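Local coordinates for protein enolase-phosphatase E1 (Saccharomyces cerevisiae, PDB 2G80) that probably catalyses two methionine-salvage steps, enolising a diketo-methylthiopentyl phosphate and then dephosphorylating the product, with one magnesium ion per subunit, at residues Y31-D37 / E206-D212; I131-K135 / L169-I175; Y193-L197 / G222-A226. All coordinates share one frame; numbering follows the deposited sequence.

How the interactions relate
Interaction 1 pairs two central strands of the parallel sheet in the HAD-type core, 33-36 and 207-211, and carries the magnesium site at their C-terminal ends. Its centre lies about 15 Å from that of interaction 2 and about 10 Å from that of interaction 3. Interaction 2 joins helix 128-136 to a later loop, between the two strand segments in sequence. Interaction 3 alternates with interaction 1 along the chain; Ala226, where its second segment enters strand 226-230, is backbone hydrogen-bonded to Phe209. Centres of interactions 2 and 3 are about 23 Å apart: helix 128-136 covers the sheet face of Tyr34 and Leu36, helix 190-200 that of Leu35, so the strands bearing the magnesium site are covered from both sides.

Interaction 1: Y31-D37 / E206-D212; sequences YSTYLLD and EVLFLSD. With MG (magnesium ion), chain E.
Asp37 and Asp212 meet at one magnesium ion, where two parallel strands deliver their C-terminal ends. Asp37 can be followed outward. Asp37 CB rests beside Ser211 CB at 3.7 Å; CG, anti to the backbone N (chi1 175°), carries the carboxylate forward, and Asp37 OD2 binds the magnesium ion at 2.2 Å. OD1 forms a salt bridge with Lys187 and lies within hydrogen-bonding distance of a metal-bound water. From the other strand, Asp212 OD1 reaches the magnesium ion at 2.1 Å, the two carboxylate planes lying nearly coplanar. The backbone O of Glu39 and three waters complete the site.

Behind it the backbones are laced in parallel register, with Asp37 N donating to Leu210 O at 2.9 Å in an almost straight bond. One face of this pairing holds Leu35, whose CD2 lies 3.5 Å from Phe209 CD1; the other holds Leu36, Leu210 and Leu208. At the far end Leu208 CB sits over the centre of the Tyr31 ring, 3.8 Å from its centroid, as a CH-pi contact. Asp37 OD2 and Asp212 OD1 stand only 2.8 Å apart, a spacing that the shared cation presumably makes tolerable by offsetting repulsion between the two carboxylates.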
ATOM      1  N   TYR A  31     -17.140  11.003 -12.301  1.00 54.39           N
ATOM      2  CA  TYR A  31     -16.994   9.532 -12.224  1.00 48.87           C
ATOM      3  C   TYR A  31     -17.837   8.894 -11.121  1.00 46.13           C
ATOM      4  O   TYR A  31     -18.026   9.483 -10.056  1.00 44.74           O
ATOM      5  CB  TYR A  31     -15.503   9.193 -12.028  1.00 46.78           C
ATOM      6  CG  TYR A  31     -14.629   9.725 -13.149  1.00 39.88           C
ATOM      7  CD1 TYR A  31     -14.565   9.061 -14.377  1.00 38.51           C
ATOM      8  CD2 TYR A  31     -13.916  10.928 -13.009  1.00 39.56           C
ATOM      9  CE1 TYR A  31     -13.785   9.558 -15.443  1.00 38.36           C
ATOM     10  CE2 TYR A  31     -13.124  11.441 -14.071  1.00 34.14           C
ATOM     11  CZ  TYR A  31     -13.070  10.749 -15.284  1.00 43.02           C
ATOM     12  OH  TYR A  31     -12.314  11.228 -16.344  1.00 42.38           O
ATOM     13  N   SER A  32     -18.366   7.696 -11.367  1.00 44.09           N
ATOM     14  CA  SER A  32     -19.073   6.981 -10.294  1.00 45.34           C
ATOM     15  C   SER A  32     -18.050   6.409  -9.291  1.00 44.21           C
ATOM     16  O   SER A  32     -18.333   6.346  -8.104  1.00 43.34           O
ATOM     17  CB  SER A  32     -19.986   5.856 -10.814  1.00 45.26           C
ATOM     18  OG  SER A  32     -19.287   4.683 -11.209  1.00 52.55           O
ATOM     19  N   THR A  33     -16.859   6.044  -9.787  1.00 42.72           N
ATOM     20  CA  THR A  33     -15.881   5.290  -9.027  1.00 39.52           C
ATOM     21  C   THR A  33     -14.448   5.750  -9.251  1.00 36.48           C
ATOM     22  O   THR A  33     -14.090   6.201 -10.332  1.00 37.02           O
ATOM     23  CB  THR A  33     -16.019   3.819  -9.420  1.00 39.85           C
ATOM     24  OG1 THR A  33     -17.385   3.435  -9.264  1.00 41.01           O
ATOM     25  CG2 THR A  33     -15.137   2.890  -8.569  1.00 39.19           C
ATOM     26  N   TYR A  34     -13.662   5.628  -8.187  1.00 33.71           N
ATOM     27  CA  TYR A  34     -12.269   5.970  -8.139  1.00 34.56           C
ATOM     28  C   TYR A  34     -11.446   4.791  -7.625  1.00 34.77           C
ATOM     29  O   TYR A  34     -11.811   4.149  -6.627  1.00 35.92           O
ATOM     30  CB  TYR A  34     -12.057   7.180  -7.235  1.00 32.86           C
ATOM     31  CG  TYR A  34     -12.736   8.425  -7.778  1.00 31.05           C
ATOM     32  CD1 TYR A  34     -14.055   8.736  -7.416  1.00 28.30           C
ATOM     33  CD2 TYR A  34     -12.079   9.255  -8.714  1.00 30.28           C
ATOM     34  CE1 TYR A  34     -14.719   9.873  -7.955  1.00 35.28           C
ATOM     35  CE2 TYR A  34     -12.710  10.405  -9.235  1.00 30.90           C
ATOM     36  CZ  TYR A  34     -14.019  10.715  -8.848  1.00 32.50           C
ATOM     37  OH  TYR A  34     -14.612  11.843  -9.350  1.00 33.19           O
ATOM     38  N   LEU A  35     -10.352   4.528  -8.333  1.00 31.65           N
ATOM     39  CA  LEU A  35      -9.410   3.481  -8.033  1.00 32.17           C
ATOM     40  C   LEU A  35      -8.098   4.197  -7.734  1.00 30.72           C
ATOM     41  O   LEU A  35      -7.604   4.998  -8.541  1.00 31.20           O
ATOM     42  CB  LEU A  35      -9.259   2.545  -9.231  1.00 31.12           C
ATOM     43  CG  LEU A  35      -8.353   1.331  -9.053  1.00 31.09           C
ATOM     44  CD1 LEU A  35      -8.957   0.369  -7.997  1.00 35.29           C
ATOM     45  CD2 LEU A  35      -8.172   0.620 -10.392  1.00 33.05           C
ATOM     46  N   LEU A  36      -7.519   3.905  -6.585  1.00 29.34           N
ATOM     47  CA  LEU A  36      -6.308   4.617  -6.160  1.00 29.95           C
ATOM     48  C   LEU A  36      -5.144   3.704  -5.900  1.00 31.06           C
ATOM     49  O   LEU A  36      -5.279   2.702  -5.207  1.00 34.48           O
ATOM     50  CB  LEU A  36      -6.579   5.402  -4.879  1.00 29.94           C
ATOM     51  CG  LEU A  36      -7.742   6.399  -4.871  1.00 34.67           C
ATOM     52  CD1 LEU A  36      -7.853   7.018  -3.459  1.00 41.38           C
ATOM     53  CD2 LEU A  36      -7.548   7.470  -5.881  1.00 39.04           C
ATOM     54  N   ASP A  37      -4.007   4.057  -6.487  1.00 34.12           N
ATOM     55  CA  ASP A  37      -2.720   3.498  -6.120  1.00 34.55           C
ATOM     56  C   ASP A  37      -2.380   4.092  -4.720  1.00 34.34           C
ATOM     57  O   ASP A  37      -2.943   5.148  -4.349  1.00 31.68           O
ATOM     58  CB  ASP A  37      -1.668   3.932  -7.132  1.00 34.44           C
ATOM     59  CG  ASP A  37      -0.264   3.497  -6.745  1.00 41.47           C
ATOM     60  OD1 ASP A  37      -0.097   2.334  -6.286  1.00 38.15           O
ATOM     61  OD2 ASP A  37       0.647   4.334  -6.885  1.00 39.55           O
ATOM     62  N   GLU A 206     -16.908   4.972 -16.356  1.00 38.03           N
ATOM     63  CA  GLU A 206     -17.267   5.569 -15.064  1.00 39.36           C
ATOM     64  C   GLU A 206     -16.154   5.493 -13.992  1.00 38.03           C
ATOM     65  O   GLU A 206     -16.372   5.977 -12.873  1.00 35.33           O
ATOM     66  CB  GLU A 206     -18.512   4.881 -14.479  1.00 37.27           C
ATOM     67  CG  GLU A 206     -19.806   4.997 -15.283  1.00 45.79           C
ATOM     68  CD  GLU A 206     -20.926   4.066 -14.750  1.00 50.82           C
ATOM     69  OE1 GLU A 206     -20.660   3.155 -13.902  1.00 62.33           O
ATOM     70  OE2 GLU A 206     -22.084   4.233 -15.208  1.00 67.09           O
ATOM     71  N   VAL A 207     -14.996   4.879 -14.301  1.00 36.50           N
ATOM     72  CA  VAL A 207     -13.897   4.719 -13.328  1.00 35.35           C
ATOM     73  C   VAL A 207     -12.728   5.656 -13.656  1.00 34.47           C
ATOM     74  O   VAL A 207     -12.361   5.759 -14.812  1.00 33.04           O
ATOM     75  CB  VAL A 207     -13.389   3.239 -13.254  1.00 34.64           C
ATOM     76  CG1 VAL A 207     -12.354   3.050 -12.121  1.00 28.66           C
ATOM     77  CG2 VAL A 207     -14.561   2.272 -13.040  1.00 36.47           C
ATOM     78  N   LEU A 208     -12.208   6.380 -12.654  1.00 32.69           N
ATOM     79  CA  LEU A 208     -10.927   7.116 -12.793  1.00 33.30           C
ATOM     80  C   LEU A 208      -9.857   6.396 -11.934  1.00 34.56           C
ATOM     81  O   LEU A 208     -10.046   6.208 -10.721  1.00 34.25           O
ATOM     82  CB  LEU A 208     -11.018   8.576 -12.347  1.00 34.71           C
ATOM     83  CG  LEU A 208      -9.740   9.436 -12.455  1.00 31.68           C
ATOM     84  CD1 LEU A 208      -9.269   9.541 -13.884  1.00 34.73           C
ATOM     85  CD2 LEU A 208      -9.955  10.847 -11.864  1.00 33.56           C
ATOM     86  N   PHE A 209      -8.743   6.017 -12.564  1.00 34.12           N
ATOM     87  CA  PHE A 209      -7.602   5.380 -11.889  1.00 32.21           C
ATOM     88  C   PHE A 209      -6.446   6.398 -11.755  1.00 32.83           C
ATOM     89  O   PHE A 209      -5.996   6.974 -12.756  1.00 29.19           O
ATOM     90  CB  PHE A 209      -7.177   4.126 -12.657  1.00 30.66           C
ATOM     91  CG  PHE A 209      -5.930   3.450 -12.127  1.00 29.82           C
ATOM     92  CD1 PHE A 209      -5.758   3.191 -10.763  1.00 35.13           C
ATOM     93  CD2 PHE A 209      -4.954   2.987 -13.013  1.00 35.39           C
ATOM     94  CE1 PHE A 209      -4.628   2.531 -10.294  1.00 33.20           C
ATOM     95  CE2 PHE A 209      -3.812   2.334 -12.557  1.00 35.40           C
ATOM     96  CZ  PHE A 209      -3.647   2.089 -11.211  1.00 33.41           C
ATOM     97  N   LEU A 210      -6.007   6.613 -10.513  1.00 32.03           N
ATOM     98  CA  LEU A 210      -4.936   7.537 -10.173  1.00 32.88           C
ATOM     99  C   LEU A 210      -3.714   6.753  -9.676  1.00 33.34           C
ATOM    100  O   LEU A 210      -3.800   5.944  -8.736  1.00 32.58           O
ATOM    101  CB  LEU A 210      -5.392   8.536  -9.123  1.00 32.25           C
ATOM    102  CG  LEU A 210      -6.599   9.405  -9.520  1.00 32.97           C
ATOM    103  CD1 LEU A 210      -7.294   9.974  -8.272  1.00 39.39           C
ATOM    104  CD2 LEU A 210      -6.230  10.483 -10.527  1.00 37.64           C
ATOM    105  N   SER A 211      -2.585   7.010 -10.321  1.00 32.65           N
ATOM    106  CA  SER A 211      -1.336   6.359 -10.000  1.00 33.84           C
ATOM    107  C   SER A 211      -0.176   7.230 -10.461  1.00 33.21           C
ATOM    108  O   SER A 211      -0.367   8.065 -11.327  1.00 31.50           O
ATOM    109  CB  SER A 211      -1.294   4.969 -10.661  1.00 35.47           C
ATOM    110  OG  SER A 211      -0.009   4.344 -10.574  1.00 35.21           O
ATOM    111  N   ASP A 212       0.978   7.079  -9.805  1.00 32.56           N
ATOM    112  CA  ASP A 212       2.218   7.743 -10.204  1.00 36.83           C
ATOM    113  C   ASP A 212       2.991   6.963 -11.279  1.00 37.20           C
ATOM    114  O   ASP A 212       3.925   7.508 -11.841  1.00 38.75           O
ATOM    115  CB  ASP A 212       3.152   8.015  -9.008  1.00 36.96           C
ATOM    116  CG  ASP A 212       3.524   6.769  -8.245  1.00 40.87           C
ATOM    117  OD1 ASP A 212       2.640   5.889  -8.120  1.00 41.67           O
ATOM    118  OD2 ASP A 212       4.674   6.675  -7.761  1.00 41.89           O
TER
HETATM  119 MG    MG E 500       2.801   4.153  -6.867  1.00 32.36          MG
HETATM  120  O   HOH W   1       2.641   2.435  -5.876  1.00 29.88           O
HETATM  121  O   HOH W   2       4.765   4.139  -6.958  1.00 32.34           O
HETATM  122  O   HOH W   3       2.466   3.001  -8.560  1.00 38.89           O

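Interaction 2: I131-K135 / L169-I175; sequences IDFIK and LDLNSYI
With CG beside its backbone N (chi1 -71°) and all later torsions extended, Lys135 lays its aliphatic chain across the ring of Tyr174, itself turned toward the helix by a chi1 of -55°. The resulting CH-pi contact is nearly vertical: Lys135 CG stands 3.8 Å from the centroid of the Tyr174 ring, 3° off the normal. Farther along, Lys135 CE passes 3.9 Å from Tyr174 CE2, so the methylene chain follows the ring toward its hydroxyl end. On the opposite face lies Ser173 OG, offset toward the rim, and the ring therefore sits between a lysine chain and the hydroxyl of its own neighbour.

Deeper in the contact, Ile134, the residue before Lys135, meets the loop with its CG2 branch, which touches Tyr174 CB at 3.7 Å and Ile175 CG1 at 4.0 Å. Its other branch runs inward, where CG1 packs on Leu36 of strand 33-36. Helix 128-136 thus serves as one of the covering helices of the HAD-type alpha/beta core, lying on the sheet and at the same time bordering the irregular chain that links helix 148-156 to strand 177-179. That connection is shaped locally by an Asx turn, in which Asp170 OD1 accepts from Asn172 N; Asn172 in turn ties its side-chain amide to the backbone of Lys152.

Leu171 fills the middle of the contact. Leu171 CD2 lies 4.2 Å from Ile131 CG2, the two side chains crossing at about a right angle, and Leu171 CD1 approaches Ile134 CD1 at 4.3 Å. Beyond it, the contact thins to a single methyl pair, Ile131 CD1 and Leu169 CD1, 4.4 Å apart at the partly exposed margin.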
ATOM      1  N   ILE A 131      -6.858  12.321   2.094  1.00 35.95           N
ATOM      2  CA  ILE A 131      -7.775  12.016   3.203  1.00 35.63           C
ATOM      3  C   ILE A 131      -9.160  12.598   2.909  1.00 33.72           C
ATOM      4  O   ILE A 131     -10.154  11.906   3.066  1.00 35.15           O
ATOM      5  CB  ILE A 131      -7.248  12.547   4.614  1.00 33.59           C
ATOM      6  CG1 ILE A 131      -6.026  11.743   5.069  1.00 32.37           C
ATOM      7  CG2 ILE A 131      -8.313  12.425   5.690  1.00 34.43           C
ATOM      8  CD1 ILE A 131      -5.297  12.358   6.280  1.00 34.64           C
ATOM      9  N   ASP A 132      -9.203  13.869   2.533  1.00 33.36           N
ATOM     10  CA  ASP A 132     -10.453  14.580   2.216  1.00 33.15           C
ATOM     11  C   ASP A 132     -11.178  13.960   1.022  1.00 34.79           C
ATOM     12  O   ASP A 132     -12.398  13.866   1.031  1.00 36.70           O
ATOM     13  CB  ASP A 132     -10.185  16.055   1.885  1.00 34.23           C
ATOM     14  CG  ASP A 132      -9.674  16.866   3.064  1.00 38.90           C
ATOM     15  OD1 ASP A 132      -9.760  16.440   4.251  1.00 48.90           O
ATOM     16  OD2 ASP A 132      -9.177  17.977   2.774  1.00 52.80           O
ATOM     17  N   PHE A 133     -10.403  13.590  -0.004  1.00 34.65           N
ATOM     18  CA  PHE A 133     -10.891  12.934  -1.218  1.00 35.19           C
ATOM     19  C   PHE A 133     -11.597  11.611  -0.890  1.00 36.02           C
ATOM     20  O   PHE A 133     -12.712  11.387  -1.325  1.00 36.77           O
ATOM     21  CB  PHE A 133      -9.711  12.705  -2.162  1.00 36.77           C
ATOM     22  CG  PHE A 133     -10.060  11.992  -3.439  1.00 38.39           C
ATOM     23  CD1 PHE A 133      -9.999  10.592  -3.506  1.00 40.28           C
ATOM     24  CD2 PHE A 133     -10.418  12.716  -4.586  1.00 40.19           C
ATOM     25  CE1 PHE A 133     -10.286   9.926  -4.692  1.00 42.34           C
ATOM     26  CE2 PHE A 133     -10.720  12.056  -5.771  1.00 43.25           C
ATOM     27  CZ  PHE A 133     -10.637  10.667  -5.835  1.00 37.36           C
ATOM     28  N   ILE A 134     -10.910  10.757  -0.137  1.00 35.69           N
ATOM     29  CA  ILE A 134     -11.425   9.453   0.318  1.00 36.74           C
ATOM     30  C   ILE A 134     -12.691   9.607   1.169  1.00 38.28           C
ATOM     31  O   ILE A 134     -13.602   8.816   1.035  1.00 38.75           O
ATOM     32  CB  ILE A 134     -10.317   8.661   1.083  1.00 35.07           C
ATOM     33  CG1 ILE A 134      -9.241   8.180   0.084  1.00 40.40           C
ATOM     34  CG2 ILE A 134     -10.864   7.428   1.820  1.00 40.36           C
ATOM     35  CD1 ILE A 134      -7.944   7.659   0.757  1.00 40.08           C
ATOM     36  N   LYS A 135     -12.716  10.603   2.061  1.00 39.32           N
ATOM     37  CA  LYS A 135     -13.895  10.876   2.887  1.00 38.40           C
ATOM     38  C   LYS A 135     -15.096  11.416   2.120  1.00 34.02           C
ATOM     39  O   LYS A 135     -16.202  11.257   2.612  1.00 33.17           O
ATOM     40  CB  LYS A 135     -13.580  11.839   4.037  1.00 38.05           C
ATOM     41  CG  LYS A 135     -12.728  11.254   5.151  1.00 43.04           C
ATOM     42  CD  LYS A 135     -12.676  12.227   6.346  1.00 46.01           C
ATOM     43  CE  LYS A 135     -12.004  11.566   7.532  1.00 54.55           C
ATOM     44  NZ  LYS A 135     -12.065  12.388   8.776  1.00 58.01           N
ATOM     45  N   LEU A 169      -5.852   8.332  12.640  1.00 39.58           N
ATOM     46  CA  LEU A 169      -7.213   8.343  12.091  1.00 38.92           C
ATOM     47  C   LEU A 169      -7.476   7.006  11.390  1.00 38.02           C
ATOM     48  O   LEU A 169      -6.572   6.414  10.809  1.00 37.35           O
ATOM     49  CB  LEU A 169      -7.369   9.461  11.045  1.00 39.23           C
ATOM     50  CG  LEU A 169      -6.955  10.866  11.458  1.00 42.47           C
ATOM     51  CD1 LEU A 169      -7.075  11.789  10.286  1.00 43.13           C
ATOM     52  CD2 LEU A 169      -7.791  11.347  12.651  1.00 44.05           C
ATOM     53  N   ASP A 170      -8.732   6.572  11.412  1.00 38.33           N
ATOM     54  CA  ASP A 170      -9.151   5.343  10.751  1.00 38.47           C
ATOM     55  C   ASP A 170      -9.945   5.754   9.504  1.00 39.04           C
ATOM     56  O   ASP A 170     -10.986   6.414   9.607  1.00 41.39           O
ATOM     57  CB  ASP A 170      -9.998   4.497  11.702  1.00 36.96           C
ATOM     58  CG  ASP A 170     -10.379   3.118  11.121  1.00 41.39           C
ATOM     59  OD1 ASP A 170      -9.989   2.736   9.992  1.00 49.15           O
ATOM     60  OD2 ASP A 170     -11.087   2.381  11.829  1.00 53.71           O
ATOM     61  N   LEU A 171      -9.421   5.395   8.338  1.00 37.25           N
ATOM     62  CA  LEU A 171     -10.101   5.624   7.070  1.00 38.70           C
ATOM     63  C   LEU A 171     -10.802   4.386   6.508  1.00 37.14           C
ATOM     64  O   LEU A 171     -11.423   4.493   5.458  1.00 36.31           O
ATOM     65  CB  LEU A 171      -9.118   6.144   6.028  1.00 38.39           C
ATOM     66  CG  LEU A 171      -8.329   7.428   6.346  1.00 43.25           C
ATOM     67  CD1 LEU A 171      -7.659   7.882   5.035  1.00 39.62           C
ATOM     68  CD2 LEU A 171      -9.198   8.532   6.922  1.00 45.93           C
ATOM     69  N   ASN A 172     -10.722   3.234   7.185  1.00 36.08           N
ATOM     70  CA  ASN A 172     -11.351   1.997   6.669  1.00 39.16           C
ATOM     71  C   ASN A 172     -12.862   2.085   6.452  1.00 38.48           C
ATOM     72  O   ASN A 172     -13.370   1.475   5.520  1.00 37.56           O
ATOM     73  CB  ASN A 172     -10.951   0.748   7.483  1.00 39.18           C
ATOM     74  CG  ASN A 172      -9.455   0.390   7.314  1.00 41.07           C
ATOM     75  OD1 ASN A 172      -8.927   0.302   6.204  1.00 40.75           O
ATOM     76  ND2 ASN A 172      -8.789   0.202   8.418  1.00 44.74           N
ATOM     77  N   SER A 173     -13.551   2.914   7.236  1.00 38.53           N
ATOM     78  CA  SER A 173     -14.985   3.134   7.007  1.00 40.26           C
ATOM     79  C   SER A 173     -15.279   3.951   5.718  1.00 37.72           C
ATOM     80  O   SER A 173     -16.403   3.982   5.305  1.00 35.66           O
ATOM     81  CB  SER A 173     -15.685   3.755   8.222  1.00 41.83           C
ATOM     82  OG  SER A 173     -15.331   5.121   8.357  1.00 52.29           O
ATOM     83  N   TYR A 174     -14.278   4.576   5.086  1.00 36.99           N
ATOM     84  CA  TYR A 174     -14.465   5.329   3.830  1.00 36.99           C
ATOM     85  C   TYR A 174     -14.016   4.597   2.569  1.00 36.79           C
ATOM     86  O   TYR A 174     -14.279   5.074   1.489  1.00 37.46           O
ATOM     87  CB  TYR A 174     -13.778   6.677   3.910  1.00 36.44           C
ATOM     88  CG  TYR A 174     -14.227   7.476   5.111  1.00 38.42           C
ATOM     89  CD1 TYR A 174     -15.387   8.262   5.082  1.00 38.23           C
ATOM     90  CD2 TYR A 174     -13.494   7.427   6.292  1.00 38.10           C
ATOM     91  CE1 TYR A 174     -15.798   8.992   6.232  1.00 34.99           C
ATOM     92  CE2 TYR A 174     -13.877   8.131   7.433  1.00 38.24           C
ATOM     93  CZ  TYR A 174     -15.021   8.913   7.402  1.00 40.47           C
ATOM     94  OH  TYR A 174     -15.344   9.596   8.547  1.00 40.35           O
ATOM     95  N   ILE A 175     -13.383   3.434   2.713  1.00 35.31           N
ATOM     96  CA  ILE A 175     -12.853   2.647   1.610  1.00 33.50           C
ATOM     97  C   ILE A 175     -13.829   1.513   1.315  1.00 33.27           C
ATOM     98  O   ILE A 175     -14.176   0.749   2.199  1.00 31.92           O
ATOM     99  CB  ILE A 175     -11.414   2.168   1.938  1.00 31.74           C
ATOM    100  CG1 ILE A 175     -10.499   3.409   2.024  1.00 36.90           C
ATOM    101  CG2 ILE A 175     -10.886   1.228   0.848  1.00 31.98           C
ATOM    102  CD1 ILE A 175      -9.166   3.177   2.673  1.00 41.48           C
TER

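Interaction 3: Y193-L197 / G222-A226; sequences YANIL and GVGIA
Val223 pushes one methyl against the side of helix 190-200: its CG2 lies 3.6 Å from Tyr193 CB, the closest approach of the contact. Val223 has chi1 -79°, which sets CG1 anti to the carbonyl carbon and leaves CG2 between the backbone N and the carbonyl carbon, facing the helix. Val223 CG1 comes to 4.2 Å from Ala194 CB, so the valine straddles two successive helix residues.

Ile225 supplies the second apolar wedge. Its CG1 stands anti to the carbonyl carbon (chi1 -59°) and the chain runs on extended, carrying Ile225 CD1 to 3.9 Å from Tyr193 CB. Leu197, one helical turn beyond Tyr193, meets the isoleucine tip to tip, its CD1 lying 4.0 Å from Ile225 CG1 while its CG approaches Ile225 CD1 to the same distance. The same Leu197 CD1 also lies 4.2 Å from Val223 CG2, and thus bridges both hydrophobic residues of the loop.

The tyrosine touches the loop chiefly through its first carbon; beyond CB its ring leads away toward Phe209 and Tyr143, and its hydroxyl hydrogen-bonds the backbone O of Lys187. No hydrogen bond crosses between the segments, and the junction relies on apolar side chains. Strand 207-211, helix 214-221 and parallel strand 226-230 form a beta-alpha-beta crossover of the Rossmann-like HAD core, and it is the return loop of this crossover, just before its last strand, that packs on the preceding helix, 190-200.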
ATOM      1  N   TYR A 193      -6.978  -5.220 -14.571  1.00 32.87           N
ATOM      2  CA  TYR A 193      -8.024  -4.158 -14.528  1.00 34.04           C
ATOM      3  C   TYR A 193      -9.413  -4.671 -14.957  1.00 31.09           C
ATOM      4  O   TYR A 193     -10.410  -4.200 -14.469  1.00 30.43           O
ATOM      5  CB  TYR A 193      -7.587  -2.918 -15.297  1.00 31.70           C
ATOM      6  CG  TYR A 193      -6.375  -2.341 -14.636  1.00 35.06           C
ATOM      7  CD1 TYR A 193      -6.497  -1.449 -13.561  1.00 29.60           C
ATOM      8  CD2 TYR A 193      -5.090  -2.743 -15.023  1.00 32.75           C
ATOM      9  CE1 TYR A 193      -5.374  -0.946 -12.921  1.00 29.26           C
ATOM     10  CE2 TYR A 193      -3.964  -2.264 -14.377  1.00 35.87           C
ATOM     11  CZ  TYR A 193      -4.098  -1.354 -13.333  1.00 32.29           C
ATOM     12  OH  TYR A 193      -2.970  -0.863 -12.706  1.00 34.08           O
ATOM     13  N   ALA A 194      -9.446  -5.657 -15.845  1.00 32.78           N
ATOM     14  CA  ALA A 194     -10.685  -6.335 -16.203  1.00 32.58           C
ATOM     15  C   ALA A 194     -11.229  -7.103 -14.973  1.00 31.34           C
ATOM     16  O   ALA A 194     -12.448  -7.118 -14.741  1.00 30.73           O
ATOM     17  CB  ALA A 194     -10.477  -7.259 -17.402  1.00 26.70           C
ATOM     18  N   ASN A 195     -10.320  -7.728 -14.209  1.00 30.68           N
ATOM     19  CA  ASN A 195     -10.663  -8.406 -12.960  1.00 31.22           C
ATOM     20  C   ASN A 195     -11.255  -7.436 -11.942  1.00 31.46           C
ATOM     21  O   ASN A 195     -12.272  -7.737 -11.325  1.00 34.22           O
ATOM     22  CB  ASN A 195      -9.466  -9.168 -12.350  1.00 29.89           C
ATOM     23  CG  ASN A 195      -8.950 -10.317 -13.238  1.00 39.33           C
ATOM     24  OD1 ASN A 195      -9.679 -10.883 -14.064  1.00 39.22           O
ATOM     25  ND2 ASN A 195      -7.682 -10.665 -13.058  1.00 33.33           N
ATOM     26  N   ILE A 196     -10.657  -6.256 -11.795  1.00 34.19           N
ATOM     27  CA  ILE A 196     -11.156  -5.219 -10.852  1.00 32.59           C
ATOM     28  C   ILE A 196     -12.513  -4.659 -11.294  1.00 33.44           C
ATOM     29  O   ILE A 196     -13.378  -4.433 -10.438  1.00 29.29           O
ATOM     30  CB  ILE A 196     -10.115  -4.087 -10.648  1.00 36.06           C
ATOM     31  CG1 ILE A 196      -8.882  -4.654  -9.922  1.00 34.85           C
ATOM     32  CG2 ILE A 196     -10.728  -2.822  -9.870  1.00 33.18           C
ATOM     33  CD1 ILE A 196      -7.702  -3.693  -9.875  1.00 34.53           C
ATOM     34  N   LEU A 197     -12.695  -4.410 -12.596  1.00 34.39           N
ATOM     35  CA  LEU A 197     -14.007  -3.919 -13.120  1.00 37.97           C
ATOM     36  C   LEU A 197     -15.138  -4.919 -12.837  1.00 35.26           C
ATOM     37  O   LEU A 197     -16.222  -4.510 -12.451  1.00 35.80           O
ATOM     38  CB  LEU A 197     -13.963  -3.559 -14.627  1.00 37.11           C
ATOM     39  CG  LEU A 197     -13.190  -2.305 -15.037  1.00 40.24           C
ATOM     40  CD1 LEU A 197     -13.068  -2.241 -16.553  1.00 39.28           C
ATOM     41  CD2 LEU A 197     -13.843  -1.032 -14.475  1.00 41.65           C
ATOM     42  N   GLY A 222      -6.185   0.166 -21.427  1.00 32.73           N
ATOM     43  CA  GLY A 222      -6.506  -0.923 -22.357  1.00 33.38           C
ATOM     44  C   GLY A 222      -7.920  -1.492 -22.244  1.00 34.15           C
ATOM     45  O   GLY A 222      -8.425  -2.078 -23.201  1.00 33.67           O
ATOM     46  N   VAL A 223      -8.543  -1.331 -21.074  1.00 32.91           N
ATOM     47  CA  VAL A 223      -9.950  -1.710 -20.837  1.00 31.77           C
ATOM     48  C   VAL A 223     -10.889  -0.488 -20.658  1.00 31.40           C
ATOM     49  O   VAL A 223     -11.997  -0.640 -20.157  1.00 30.14           O
ATOM     50  CB  VAL A 223     -10.103  -2.745 -19.673  1.00 30.44           C
ATOM     51  CG1 VAL A 223      -9.751  -4.134 -20.163  1.00 32.88           C
ATOM     52  CG2 VAL A 223      -9.313  -2.339 -18.401  1.00 30.92           C
ATOM     53  N   GLY A 224     -10.442   0.698 -21.082  1.00 30.42           N
ATOM     54  CA  GLY A 224     -11.262   1.901 -21.117  1.00 33.12           C
ATOM     55  C   GLY A 224     -11.408   2.742 -19.863  1.00 34.91           C
ATOM     56  O   GLY A 224     -12.203   3.716 -19.845  1.00 34.24           O
ATOM     57  N   ILE A 225     -10.638   2.403 -18.832  1.00 34.71           N
ATOM     58  CA  ILE A 225     -10.680   3.136 -17.578  1.00 33.50           C
ATOM     59  C   ILE A 225      -9.948   4.485 -17.770  1.00 31.73           C
ATOM     60  O   ILE A 225      -8.842   4.505 -18.297  1.00 25.54           O
ATOM     61  CB  ILE A 225     -10.020   2.326 -16.419  1.00 34.45           C
ATOM     62  CG1 ILE A 225     -10.706   0.957 -16.197  1.00 29.04           C
ATOM     63  CG2 ILE A 225      -9.968   3.176 -15.105  1.00 36.36           C
ATOM     64  CD1 ILE A 225     -10.004   0.110 -15.155  1.00 34.83           C
ATOM     65  N   ALA A 226     -10.560   5.582 -17.303  1.00 34.07           N
ATOM     66  CA  ALA A 226      -9.933   6.926 -17.331  1.00 33.64           C
ATOM     67  C   ALA A 226      -8.741   6.931 -16.347  1.00 33.89           C
ATOM     68  O   ALA A 226      -8.737   6.239 -15.337  1.00 33.11           O
ATOM     69  CB  ALA A 226     -10.934   8.013 -16.999  1.00 34.07           C
TER